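Serine/threonine-protein kinase-like protein ACR4 (Arabidopsis thaliana, PDB 7A0J) is a plant receptor kinase that, paired with the peptide CLE40, controls formative cell divisions in meristems, this chain being its extracellular beta-propeller domain. Local coordinates at residues S3-A8 / F272-A277; I7-G12 / N279-G284; G50-D55 / L92-G97; G187-C192 / G239-C244. All blocks are in the same frame, centred on the assembly; numbering follows the deposited sequence.

Contact 1: S3-A8 / F272-A277; sequences SMSSIA and FYDLAA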
loop_
_atom_site.group_PDB
_atom_site.type_symbol
_atom_site.label_atom_id
_atom_site.label_comp_id
_atom_site.label_asym_id
_atom_site.label_seq_id
_atom_site.Cartn_x
_atom_site.Cartn_y
_atom_site.Cartn_z
ATOM N N SER A 3 0.769 -0.406 -1.520
ATOM C CA SER A 3 -0.246 -1.188 -2.272
ATOM C C SER A 3 -1.406 -1.569 -1.351
ATOM O O SER A 3 -1.226 -1.530 -0.117
ATOM C CB SER A 3 0.381 -2.417 -2.878
ATOM O OG SER A 3 1.615 -2.100 -3.504
ATOM N N MET A 4 -2.545 -1.943 -1.938
ATOM C CA MET A 4 -3.689 -2.529 -1.193
ATOM C C MET A 4 -3.215 -3.825 -0.529
ATOM O O MET A 4 -2.471 -4.586 -1.177
ATOM C CB MET A 4 -4.878 -2.832 -2.105
ATOM C CG MET A 4 -6.147 -3.100 -1.330
ATOM S SD MET A 4 -7.615 -3.186 -2.377
ATOM C CE MET A 4 -7.304 -4.715 -3.258
ATOM N N SER A 5 -3.622 -4.052 0.721
ATOM C CA SER A 5 -3.162 -5.187 1.559
ATOM C C SER A 5 -4.205 -5.489 2.640
ATOM O O SER A 5 -5.138 -4.680 2.806
ATOM C CB SER A 5 -1.806 -4.875 2.143
ATOM O OG SER A 5 -1.353 -5.922 2.989
ATOM N N SER A 6 -4.051 -6.618 3.333
ATOM C CA SER A 6 -4.878 -7.014 4.502
ATOM C C SER A 6 -4.467 -6.182 5.723
ATOM O O SER A 6 -5.227 -6.177 6.706
ATOM C CB SER A 6 -4.773 -8.497 4.771
ATOM O OG SER A 6 -3.500 -8.832 5.303
ATOM N N ILE A 7 -3.307 -5.517 5.658
ATOM C CA ILE A 7 -2.789 -4.585 6.704
ATOM C C ILE A 7 -2.323 -3.289 6.027
ATOM O O ILE A 7 -1.875 -3.351 4.868
ATOM C CB ILE A 7 -1.673 -5.254 7.531
ATOM C CG1 ILE A 7 -0.483 -5.681 6.664
ATOM C CG2 ILE A 7 -2.239 -6.422 8.327
ATOM C CD1 ILE A 7 0.727 -6.132 7.449
ATOM N N ALA A 8 -2.440 -2.159 6.728
ATOM C CA ALA A 8 -2.108 -0.807 6.218
ATOM C C ALA A 8 -1.743 0.110 7.390
ATOM O O ALA A 8 -2.147 -0.192 8.533
ATOM C CB ALA A 8 -3.268 -0.254 5.425
ATOM N N PHE A 272 7.565 -12.917 10.615
ATOM C CA PHE A 272 6.304 -12.255 10.185
ATOM C C PHE A 272 5.769 -12.955 8.932
ATOM O O PHE A 272 6.584 -13.512 8.168
ATOM C CB PHE A 272 6.540 -10.772 9.887
ATOM C CG PHE A 272 7.074 -9.962 11.041
ATOM C CD1 PHE A 272 6.267 -9.649 12.124
ATOM C CD2 PHE A 272 8.379 -9.493 11.034
ATOM C CE1 PHE A 272 6.754 -8.891 13.178
ATOM C CE2 PHE A 272 8.866 -8.737 12.089
ATOM C CZ PHE A 272 8.052 -8.437 13.158
ATOM N N TYR A 273 4.447 -12.924 8.728
ATOM C CA TYR A 273 3.776 -13.423 7.500
ATOM C C TYR A 273 3.416 -12.244 6.583
ATOM O O TYR A 273 3.058 -12.507 5.420
ATOM C CB TYR A 273 2.574 -14.310 7.849
ATOM C CG TYR A 273 1.304 -13.602 8.251
ATOM C CD1 TYR A 273 0.462 -13.040 7.303
ATOM C CD2 TYR A 273 0.912 -13.538 9.580
ATOM C CE1 TYR A 273 -0.714 -12.403 7.665
ATOM C CE2 TYR A 273 -0.263 -12.908 9.959
ATOM C CZ TYR A 273 -1.080 -12.337 8.998
ATOM O OH TYR A 273 -2.240 -11.714 9.363
ATOM N N ASP A 274 3.518 -11.000 7.070
ATOM C CA ASP A 274 3.253 -9.778 6.262
ATOM C C ASP A 274 3.821 -8.536 6.964
ATOM O O ASP A 274 4.001 -8.579 8.197
ATOM C CB ASP A 274 1.756 -9.617 5.986
ATOM C CG ASP A 274 1.437 -8.863 4.706
ATOM O OD1 ASP A 274 2.379 -8.344 4.074
ATOM O OD2 ASP A 274 0.243 -8.810 4.346
ATOM N N LEU A 275 4.101 -7.482 6.189
ATOM C CA LEU A 275 4.594 -6.162 6.673
ATOM C C LEU A 275 3.695 -5.047 6.131
ATOM O O LEU A 275 3.048 -5.256 5.086
ATOM C CB LEU A 275 6.035 -5.934 6.203
ATOM C CG LEU A 275 7.105 -6.845 6.799
ATOM C CD1 LEU A 275 8.478 -6.471 6.262
ATOM C CD2 LEU A 275 7.096 -6.795 8.321
ATOM N N ALA A 276 3.671 -3.910 6.831
ATOM C CA ALA A 276 3.103 -2.618 6.379
ATOM C C ALA A 276 4.084 -1.503 6.753
ATOM O O ALA A 276 4.753 -1.632 7.795
ATOM C CB ALA A 276 1.745 -2.396 6.999
ATOM N N ALA A 277 4.182 -0.466 5.919
ATOM C CA ALA A 277 5.115 0.669 6.098
ATOM C C ALA A 277 4.334 1.986 6.098
ATOM O O ALA A 277 3.465 2.164 5.221
ATOM C CB ALA A 277 6.168 0.650 5.018
HETATM O O HOH W 1 1.411 -5.219 3.145
HETATM O O HOH W 2 -1.597 -8.484 2.060
#
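Ile-7 places CG1 between its own backbone N and carbonyl carbon (chi1 60°), and an extended second torsion then puts CD1 against strand 274-277, while Asp-274 holds CG anti to its backbone N (chi1 -152°), facing the serines. Ile-7 and Asp-274 pass alongside one another, running oppositely. CD1 of Ile-7 rests 3.4 Å from the carbonyl carbon of Leu-275 and 3.9 Å from CB of Ala-276; the branched, purely apolar chain spans the interval between the strands, and the small alanine lets it come this close to the backbone. Next to this apolar contact, two waters link the segments. Water 1 lies 2.9 Å from Ser-5 OG and donates to Leu-275 O. Water 2 lies 2.7 Å from Ser-5 OG. It donates to Asp-274 OD2 at 3.0 Å. The other carboxylate oxygen, Asp-274 OD1, accepts from Leu-275 N at 2.9 Å on its anti side, 35° out of the carboxylate plane, which helps to fix the group's rotation. An alanine in place of Asp-274 would probably leave water 2 without this acceptor and Leu-275 N without its side-chain partner. Backbone pairing of Ala-8 with Cys-19 and of Asp-274 with Val-285 ties the two strands into separate sheets. They are the inner strands of the first and last blades, and this joint closes the ring of a seven-bladed beta-propeller.

Contact 2: I7-G12 / N279-G284; sequences IAISYG and NYFTCG
Ile-9 meets Phe-281 and Cys-283 with two different branches. Its CG2 lies 3.3 Å from Phe-281 CE2, a tight approach oblique to the ring, and its CD1 packs 3.6 Å from Cys-283 SG. A beta-branched residue suits this place: with CG1 beside the backbone N (chi1 -72°) and CG2 anti to it, each arm finds its own apolar neighbour. Phe-281 also turns its edge to the backbone, with Ser-10 O in the ring plane 3.6 Å from CZ. In the loops beyond, Tyr-11 and Asn-279 cross obliquely, ring and amide planes 39° apart. Asn-279 N stands over one face of the tyrosine ring, 3.7 Å above the plane and toward the rim, while Asn-279 OD1 lies 3.4 Å from Tyr-11 CB. The amide's other end reaches Gly-12 through water 3, which accepts from Asn-279 ND2 at 2.9 Å and from Gly-12 N. Gly-12 has a positive phi (109°) at which a side chain would press on the preceding carbonyl.

A second shell positions these groups. Tyr-11 OH is held by Asp-98 and by Leu-1 N, fixing the far end of the ring. Cys-283 is tied by its disulfide to Cys-295, and Phe-18 on strand 17-21 packs against both Ile-9 and Cys-283. On the far side of its strand, Thr-282 turns its hydroxyl to Tyr-242 OH. Strands 7-10 and 281-284 run nearly antiparallel, their axes 8.4 Å apart, too far for backbone pairing. Mainly side chains, with one water, fill the interface, as between the stacked sheets of neighbouring blades in a beta-propeller, here the first and the seventh.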
loop_
_atom_site.group_PDB
_atom_site.type_symbol
_atom_site.label_atom_id
_atom_site.label_comp_id
_atom_site.label_asym_id
_atom_site.label_seq_id
_atom_site.Cartn_x
_atom_site.Cartn_y
_atom_site.Cartn_z
ATOM N N ILE A 7 -3.307 -5.517 5.658
ATOM C CA ILE A 7 -2.789 -4.585 6.704
ATOM C C ILE A 7 -2.323 -3.289 6.027
ATOM O O ILE A 7 -1.875 -3.351 4.868
ATOM C CB ILE A 7 -1.673 -5.254 7.531
ATOM C CG1 ILE A 7 -0.483 -5.681 6.664
ATOM C CG2 ILE A 7 -2.239 -6.422 8.327
ATOM C CD1 ILE A 7 0.727 -6.132 7.449
ATOM N N ALA A 8 -2.440 -2.159 6.728
ATOM C CA ALA A 8 -2.108 -0.807 6.218
ATOM C C ALA A 8 -1.743 0.110 7.390
ATOM O O ALA A 8 -2.147 -0.192 8.533
ATOM C CB ALA A 8 -3.268 -0.254 5.425
ATOM N N ILE A 9 -1.002 1.182 7.103
ATOM C CA ILE A 9 -0.491 2.151 8.115
ATOM C C ILE A 9 -0.849 3.576 7.684
ATOM O O ILE A 9 -0.636 3.919 6.500
ATOM C CB ILE A 9 1.027 1.983 8.321
ATOM C CG1 ILE A 9 1.346 0.694 9.085
ATOM C CG2 ILE A 9 1.625 3.208 9.002
ATOM C CD1 ILE A 9 2.824 0.413 9.239
ATOM N N SER A 10 -1.381 4.355 8.629
ATOM C CA SER A 10 -1.562 5.825 8.514
ATOM C C SER A 10 -0.493 6.522 9.362
ATOM O O SER A 10 -0.063 5.922 10.368
ATOM C CB SER A 10 -2.951 6.234 8.919
ATOM O OG SER A 10 -3.914 5.661 8.046
ATOM N N TYR A 11 -0.093 7.727 8.955
ATOM C CA TYR A 11 1.061 8.475 9.521
ATOM C C TYR A 11 0.791 9.981 9.434
ATOM O O TYR A 11 -0.289 10.367 8.942
ATOM C CB TYR A 11 2.337 8.079 8.771
ATOM C CG TYR A 11 2.182 8.050 7.272
ATOM C CD1 TYR A 11 1.742 6.908 6.621
ATOM C CD2 TYR A 11 2.443 9.173 6.504
ATOM C CE1 TYR A 11 1.579 6.878 5.245
ATOM C CE2 TYR A 11 2.288 9.160 5.127
ATOM C CZ TYR A 11 1.855 8.008 4.495
ATOM O OH TYR A 11 1.697 7.985 3.140
ATOM N N GLY A 12 1.741 10.791 9.913
ATOM C CA GLY A 12 1.679 12.265 9.893
ATOM C C GLY A 12 1.483 12.849 11.282
ATOM O O GLY A 12 1.526 12.078 12.263
ATOM N N ASN A 279 5.477 6.396 6.966
ATOM C CA ASN A 279 6.549 7.331 6.531
ATOM C C ASN A 279 7.882 6.931 7.179
ATOM O O ASN A 279 8.869 6.792 6.431
ATOM C CB ASN A 279 6.192 8.803 6.783
ATOM C CG ASN A 279 5.708 9.104 8.188
ATOM O OD1 ASN A 279 5.682 8.230 9.052
ATOM N ND2 ASN A 279 5.313 10.345 8.421
ATOM N N TYR A 280 7.911 6.740 8.504
ATOM C CA TYR A 280 9.157 6.574 9.303
ATOM C C TYR A 280 9.043 5.405 10.291
ATOM O O TYR A 280 9.754 5.423 11.316
ATOM C CB TYR A 280 9.485 7.875 10.041
ATOM C CG TYR A 280 9.636 9.078 9.145
ATOM C CD1 TYR A 280 10.695 9.175 8.257
ATOM C CD2 TYR A 280 8.721 10.117 9.178
ATOM C CE1 TYR A 280 10.842 10.275 7.425
ATOM C CE2 TYR A 280 8.853 11.223 8.353
ATOM C CZ TYR A 280 9.918 11.303 7.473
ATOM O OH TYR A 280 10.056 12.390 6.660
ATOM N N PHE A 281 8.210 4.404 9.992
ATOM C CA PHE A 281 8.052 3.189 10.834
ATOM C C PHE A 281 7.367 2.073 10.039
ATOM O O PHE A 281 6.557 2.366 9.135
ATOM C CB PHE A 281 7.271 3.516 12.109
ATOM C CG PHE A 281 5.880 4.038 11.864
ATOM C CD1 PHE A 281 5.669 5.375 11.567
ATOM C CD2 PHE A 281 4.786 3.189 11.920
ATOM C CE1 PHE A 281 4.390 5.854 11.333
ATOM C CE2 PHE A 281 3.507 3.671 11.688
ATOM C CZ PHE A 281 3.313 5.000 11.390
ATOM N N THR A 282 7.698 0.828 10.389
ATOM C CA THR A 282 7.174 -0.420 9.778
ATOM C C THR A 282 6.518 -1.261 10.875
ATOM O O THR A 282 7.027 -1.251 12.012
ATOM C CB THR A 282 8.299 -1.186 9.068
ATOM O OG1 THR A 282 8.791 -0.339 8.031
ATOM C CG2 THR A 282 7.862 -2.511 8.482
ATOM N N CYS A 283 5.430 -1.954 10.535
ATOM C CA CYS A 283 4.732 -2.927 11.413
ATOM C C CYS A 283 4.683 -4.289 10.714
ATOM O O CYS A 283 4.473 -4.316 9.488
ATOM C CB CYS A 283 3.328 -2.449 11.759
ATOM S SG CYS A 283 3.311 -0.842 12.594
ATOM N N GLY A 284 4.899 -5.365 11.476
ATOM C CA GLY A 284 4.765 -6.759 11.017
ATOM C C GLY A 284 3.729 -7.502 11.840
ATOM O O GLY A 284 3.540 -7.134 13.015
HETATM O O HOH W 3 4.712 10.555 11.294
#

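Contact 3: G50-D55 / L92-G97; sequences GLTGGD and LEVSAG
This is a joint between the inner strands of two adjacent propeller blades, buried near the centre of the chain: Thr-52, on strand 50-53, meets Val-94 and Ala-96 on strand 93-96. The strands run close to parallel, at 18° with axes 5.6 Å apart, yet they belong to different sheets, and the bond between them comes from a side chain. Ala-96 N donates to Thr-52 OG1 at 2.8 Å with an angle of 154° at the hydrogen. The threonine makes this possible by setting OG1 anti to its backbone N (chi1 -176°), which leaves CG2 between the backbone N and the carbonyl carbon, 3.7 Å from CG2 of Val-94 and 3.6 Å from Val-94 O. A residue with one hydroxyl and one methyl thus serves both a polar and an apolar neighbour. Farther along, glycines allow close backbone contact: Gly-54 CA lies 3.1 Å from Gly-97 O, and a CB on Gly-54 would collide with that oxygen. Met-4 and Leu-101 pack on Val-94 from outside the pair. A valine in place of Thr-52 would probably leave the buried Ala-96 N without its acceptor. Between strands that share no backbone bond, the threonine hydroxyl therefore does a carbonyl's work. Gly-53 O and Ala-96 O, 3.4 Å apart, are two acceptors and cannot bond to each other, so the hydroxyl supplies the polar link between the segments.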
loop_
_atom_site.group_PDB
_atom_site.type_symbol
_atom_site.label_atom_id
_atom_site.label_comp_id
_atom_site.label_asym_id
_atom_site.label_seq_id
_atom_site.Cartn_x
_atom_site.Cartn_y
_atom_site.Cartn_z
ATOM N N GLY A 50 -9.525 -5.039 1.189
ATOM C CA GLY A 50 -8.166 -4.466 1.200
ATOM C C GLY A 50 -8.115 -3.124 1.907
ATOM O O GLY A 50 -9.164 -2.455 1.986
ATOM N N LEU A 51 -6.933 -2.748 2.406
ATOM C CA LEU A 51 -6.683 -1.477 3.140
ATOM C C LEU A 51 -5.438 -0.789 2.569
ATOM O O LEU A 51 -4.537 -1.496 2.071
ATOM C CB LEU A 51 -6.499 -1.782 4.629
ATOM C CG LEU A 51 -7.699 -2.410 5.337
ATOM C CD1 LEU A 51 -7.292 -2.967 6.694
ATOM C CD2 LEU A 51 -8.829 -1.406 5.491
ATOM N N THR A 52 -5.402 0.544 2.652
ATOM C CA THR A 52 -4.250 1.403 2.265
ATOM C C THR A 52 -4.360 2.729 3.026
ATOM O O THR A 52 -5.469 3.298 3.061
ATOM C CB THR A 52 -4.186 1.579 0.742
ATOM O OG1 THR A 52 -3.009 2.321 0.427
ATOM C CG2 THR A 52 -5.401 2.273 0.164
ATOM N N GLY A 53 -3.253 3.188 3.620
ATOM C CA GLY A 53 -3.218 4.364 4.509
ATOM C C GLY A 53 -2.342 5.473 3.957
ATOM O O GLY A 53 -1.405 5.175 3.187
ATOM N N GLY A 54 -2.643 6.715 4.341
ATOM C CA GLY A 54 -1.866 7.915 3.978
ATOM C C GLY A 54 -1.670 8.821 5.176
ATOM O O GLY A 54 -1.749 8.316 6.314
ATOM N N ASP A 55 -1.436 10.111 4.929
ATOM C CA ASP A 55 -1.244 11.140 5.984
ATOM C C ASP A 55 -2.620 11.581 6.501
ATOM O O ASP A 55 -3.310 12.328 5.781
ATOM C CB ASP A 55 -0.422 12.323 5.463
ATOM C CG ASP A 55 0.055 13.258 6.560
ATOM O OD1 ASP A 55 -0.682 13.423 7.552
ATOM O OD2 ASP A 55 1.162 13.807 6.418
ATOM N N LEU A 92 -11.318 -2.536 -8.342
ATOM C CA LEU A 92 -10.587 -3.808 -8.085
ATOM C C LEU A 92 -9.544 -3.587 -6.984
ATOM O O LEU A 92 -9.332 -4.516 -6.181
ATOM C CB LEU A 92 -9.921 -4.274 -9.384
ATOM C CG LEU A 92 -10.867 -4.555 -10.549
ATOM C CD1 LEU A 92 -10.086 -4.871 -11.816
ATOM C CD2 LEU A 92 -11.822 -5.691 -10.215
ATOM N N GLU A 93 -8.909 -2.410 -6.967
ATOM C CA GLU A 93 -7.810 -2.056 -6.030
ATOM C C GLU A 93 -7.903 -0.578 -5.641
ATOM O O GLU A 93 -8.497 0.205 -6.404
ATOM C CB GLU A 93 -6.444 -2.311 -6.668
ATOM C CG GLU A 93 -6.223 -3.749 -7.096
ATOM C CD GLU A 93 -4.834 -4.031 -7.643
ATOM O OE1 GLU A 93 -3.886 -3.320 -7.249
ATOM O OE2 GLU A 93 -4.703 -4.958 -8.464
ATOM N N VAL A 94 -7.323 -0.234 -4.490
ATOM C CA VAL A 94 -7.091 1.165 -4.028
ATOM C C VAL A 94 -5.656 1.248 -3.501
ATOM O O VAL A 94 -5.207 0.283 -2.858
ATOM C CB VAL A 94 -8.119 1.602 -2.963
ATOM C CG1 VAL A 94 -9.515 1.731 -3.556
ATOM C CG2 VAL A 94 -8.139 0.674 -1.757
ATOM N N SER A 95 -4.963 2.352 -3.789
ATOM C CA SER A 95 -3.610 2.668 -3.262
ATOM C C SER A 95 -3.586 4.126 -2.796
ATOM O O SER A 95 -3.953 5.008 -3.598
ATOM C CB SER A 95 -2.543 2.394 -4.290
ATOM O OG SER A 95 -2.749 3.181 -5.452
ATOM N N ALA A 96 -3.179 4.354 -1.544
ATOM C CA ALA A 96 -3.128 5.679 -0.887
ATOM C C ALA A 96 -1.671 6.133 -0.767
ATOM O O ALA A 96 -0.863 5.383 -0.188
ATOM C CB ALA A 96 -3.793 5.608 0.465
ATOM N N GLY A 97 -1.356 7.307 -1.322
ATOM C CA GLY A 97 -0.093 8.027 -1.087
ATOM C C GLY A 97 -0.177 8.841 0.191
ATOM O O GLY A 97 -0.952 8.453 1.085
#

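Contact 4: G187-C192 / G239-C244; sequences GGYHVC and GKFYAC
Tyr-189 and Phe-241 extend in the same direction next to each other, their planes only 18° apart but slid so far that the rings barely overlap; the centroids are 5.6 Å apart. They touch at their borders, Tyr-189 CE2 to Phe-241 CE1 at 3.7 Å. Lys-240 runs alongside the tyrosine, its CG 3.8 Å from Tyr-189 CE2, and at the end of its bent chain NZ donates a weak hydrogen bond to Tyr-189 OH. A long aliphatic stem with a polar tip suits this neighbour, which is apolar in the ring and polar at its end. That NZ also forms a long, weak ion pair with Asp-98.

Behind this layer, His-190, its CG between backbone N and carbonyl carbon (chi1 81°), turns its edge to the other segment. Tyr-242 O lies near the ring plane, 3.0 Å from CE1, and water 4 sits in that plane at the rim, 2.9 Å from ND1. The same water accepts from Tyr-189 N and donates to Lys-240 O, so it links both segments. Deeper still, Ala-243 CB packs against Cys-192 SG at 3.6 Å, small enough to fit beside the sulfur.

The backbones meet at glycines. Gly-188 N donates to Gly-239 O at 2.9 Å from 36° above the carbonyl plane. A CB on Gly-187 would strike His-190, and one on Gly-239 would strike the Tyr-242 ring. Each turn closes alike, Gly-187 N to His-190 O and Gly-239 N to Tyr-242 O, two residues before a disulfide cysteine. The same spacing of glycine, His or Tyr, and cysteine in repeats 5 and 6 is consistent with RCC1-like repeats of a beta-propeller.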
loop_
_atom_site.group_PDB
_atom_site.type_symbol
_atom_site.label_atom_id
_atom_site.label_comp_id
_atom_site.label_asym_id
_atom_site.label_seq_id
_atom_site.Cartn_x
_atom_site.Cartn_y
_atom_site.Cartn_z
ATOM N N GLY A 187 7.431 3.463 -2.214
ATOM C CA GLY A 187 7.727 4.254 -1.005
ATOM C C GLY A 187 7.526 5.730 -1.288
ATOM O O GLY A 187 6.858 6.045 -2.289
ATOM N N GLY A 188 8.101 6.601 -0.456
ATOM C CA GLY A 188 8.014 8.066 -0.611
ATOM C C GLY A 188 8.478 8.519 -1.985
ATOM O O GLY A 188 7.673 9.143 -2.706
ATOM N N TYR A 189 9.729 8.214 -2.341
ATOM C CA TYR A 189 10.412 8.721 -3.562
ATOM C C TYR A 189 11.204 7.589 -4.228
ATOM O O TYR A 189 12.235 7.864 -4.876
ATOM C CB TYR A 189 11.294 9.917 -3.194
ATOM C CG TYR A 189 10.602 10.934 -2.323
ATOM C CD1 TYR A 189 9.842 11.951 -2.878
ATOM C CD2 TYR A 189 10.672 10.858 -0.941
ATOM C CE1 TYR A 189 9.187 12.879 -2.084
ATOM C CE2 TYR A 189 10.023 11.779 -0.133
ATOM C CZ TYR A 189 9.277 12.793 -0.707
ATOM O OH TYR A 189 8.637 13.704 0.082
ATOM N N HIS A 190 10.719 6.353 -4.085
ATOM C CA HIS A 190 11.320 5.130 -4.677
ATOM C C HIS A 190 10.233 4.070 -4.871
ATOM O O HIS A 190 9.153 4.198 -4.255
ATOM C CB HIS A 190 12.453 4.599 -3.789
ATOM C CG HIS A 190 11.963 3.782 -2.641
ATOM N ND1 HIS A 190 11.643 4.344 -1.423
ATOM C CD2 HIS A 190 11.707 2.461 -2.531
ATOM C CE1 HIS A 190 11.225 3.402 -0.606
ATOM N NE2 HIS A 190 11.252 2.237 -1.261
ATOM N N VAL A 191 10.532 3.058 -5.686
ATOM C CA VAL A 191 9.737 1.803 -5.812
ATOM C C VAL A 191 10.706 0.627 -5.675
ATOM O O VAL A 191 11.794 0.692 -6.281
ATOM C CB VAL A 191 8.967 1.743 -7.146
ATOM C CG1 VAL A 191 8.047 0.532 -7.213
ATOM C CG2 VAL A 191 8.186 3.021 -7.410
ATOM N N CYS A 192 10.335 -0.383 -4.885
ATOM C CA CYS A 192 11.000 -1.711 -4.844
ATOM C C CYS A 192 10.055 -2.743 -5.464
ATOM O O CYS A 192 8.847 -2.691 -5.166
ATOM C CB CYS A 192 11.391 -2.115 -3.428
ATOM S SG CYS A 192 12.718 -1.101 -2.728
ATOM N N GLY A 239 8.796 2.652 2.928
ATOM C CA GLY A 239 8.682 3.867 3.756
ATOM C C GLY A 239 9.057 5.097 2.949
ATOM O O GLY A 239 9.209 4.968 1.717
ATOM N N LYS A 240 9.224 6.245 3.608
ATOM C CA LYS A 240 9.495 7.537 2.924
ATOM C C LYS A 240 10.909 7.523 2.328
ATOM O O LYS A 240 11.043 7.947 1.164
ATOM C CB LYS A 240 9.287 8.726 3.865
ATOM C CG LYS A 240 9.568 10.078 3.227
ATOM C CD LYS A 240 8.748 11.220 3.790
ATOM C CE LYS A 240 7.323 11.232 3.276
ATOM N NZ LYS A 240 6.899 12.594 2.878
ATOM N N PHE A 241 11.914 7.052 3.077
ATOM C CA PHE A 241 13.341 7.026 2.650
ATOM C C PHE A 241 13.972 5.646 2.885
ATOM O O PHE A 241 15.212 5.570 2.972
ATOM C CB PHE A 241 14.133 8.106 3.390
ATOM C CG PHE A 241 13.644 9.515 3.170
ATOM C CD1 PHE A 241 13.645 10.076 1.902
ATOM C CD2 PHE A 241 13.198 10.287 4.234
ATOM C CE1 PHE A 241 13.201 11.375 1.701
ATOM C CE2 PHE A 241 12.757 11.586 4.031
ATOM C CZ PHE A 241 12.757 12.127 2.765
ATOM N N TYR A 242 13.161 4.587 2.961
ATOM C CA TYR A 242 13.620 3.199 3.242
ATOM C C TYR A 242 12.624 2.192 2.658
ATOM O O TYR A 242 11.500 2.582 2.293
ATOM C CB TYR A 242 13.782 2.981 4.749
ATOM C CG TYR A 242 12.479 2.822 5.491
ATOM C CD1 TYR A 242 11.858 3.908 6.086
ATOM C CD2 TYR A 242 11.849 1.591 5.574
ATOM C CE1 TYR A 242 10.652 3.773 6.756
ATOM C CE2 TYR A 242 10.641 1.440 6.234
ATOM C CZ TYR A 242 10.039 2.535 6.827
ATOM O OH TYR A 242 8.851 2.389 7.481
ATOM N N ALA A 243 13.036 0.925 2.594
ATOM C CA ALA A 243 12.178 -0.238 2.268
ATOM C C ALA A 243 12.456 -1.355 3.278
ATOM O O ALA A 243 13.546 -1.350 3.881
ATOM C CB ALA A 243 12.432 -0.695 0.851
ATOM N N CYS A 244 11.488 -2.253 3.470
ATOM C CA CYS A 244 11.615 -3.488 4.287
ATOM C C CYS A 244 11.012 -4.657 3.508
ATOM O O CYS A 244 10.135 -4.414 2.658
ATOM C CB CYS A 244 10.922 -3.358 5.639
ATOM S SG CYS A 244 11.565 -2.015 6.671
HETATM O O HOH W 4 12.066 7.120 -0.889
#

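How the contacts relate
Contacts 1 and 2 are two levels of one joint: they share Ile-7 and Ala-8, their centres lie 9 Å apart, and Ala-276 N meets Cys-283 O within the last blade. The other contacts join blades that follow each other in sequence. Contact 3 touches contact 1 through Ser-5 O and Leu-51 N, 2.7 Å apart, and contact 2 through Tyr-11 and Gly-54. Contact 4 reaches contact 2 through Asn-279 O and Lys-240 N, 2.9 Å apart, but stays about 7 Å from contact 3 at the nearest atoms. The kinase domain is absent from this chain; a 1,2-ethanediol, probably from crystallisation, lies about 3 Å from the His-190 side chain.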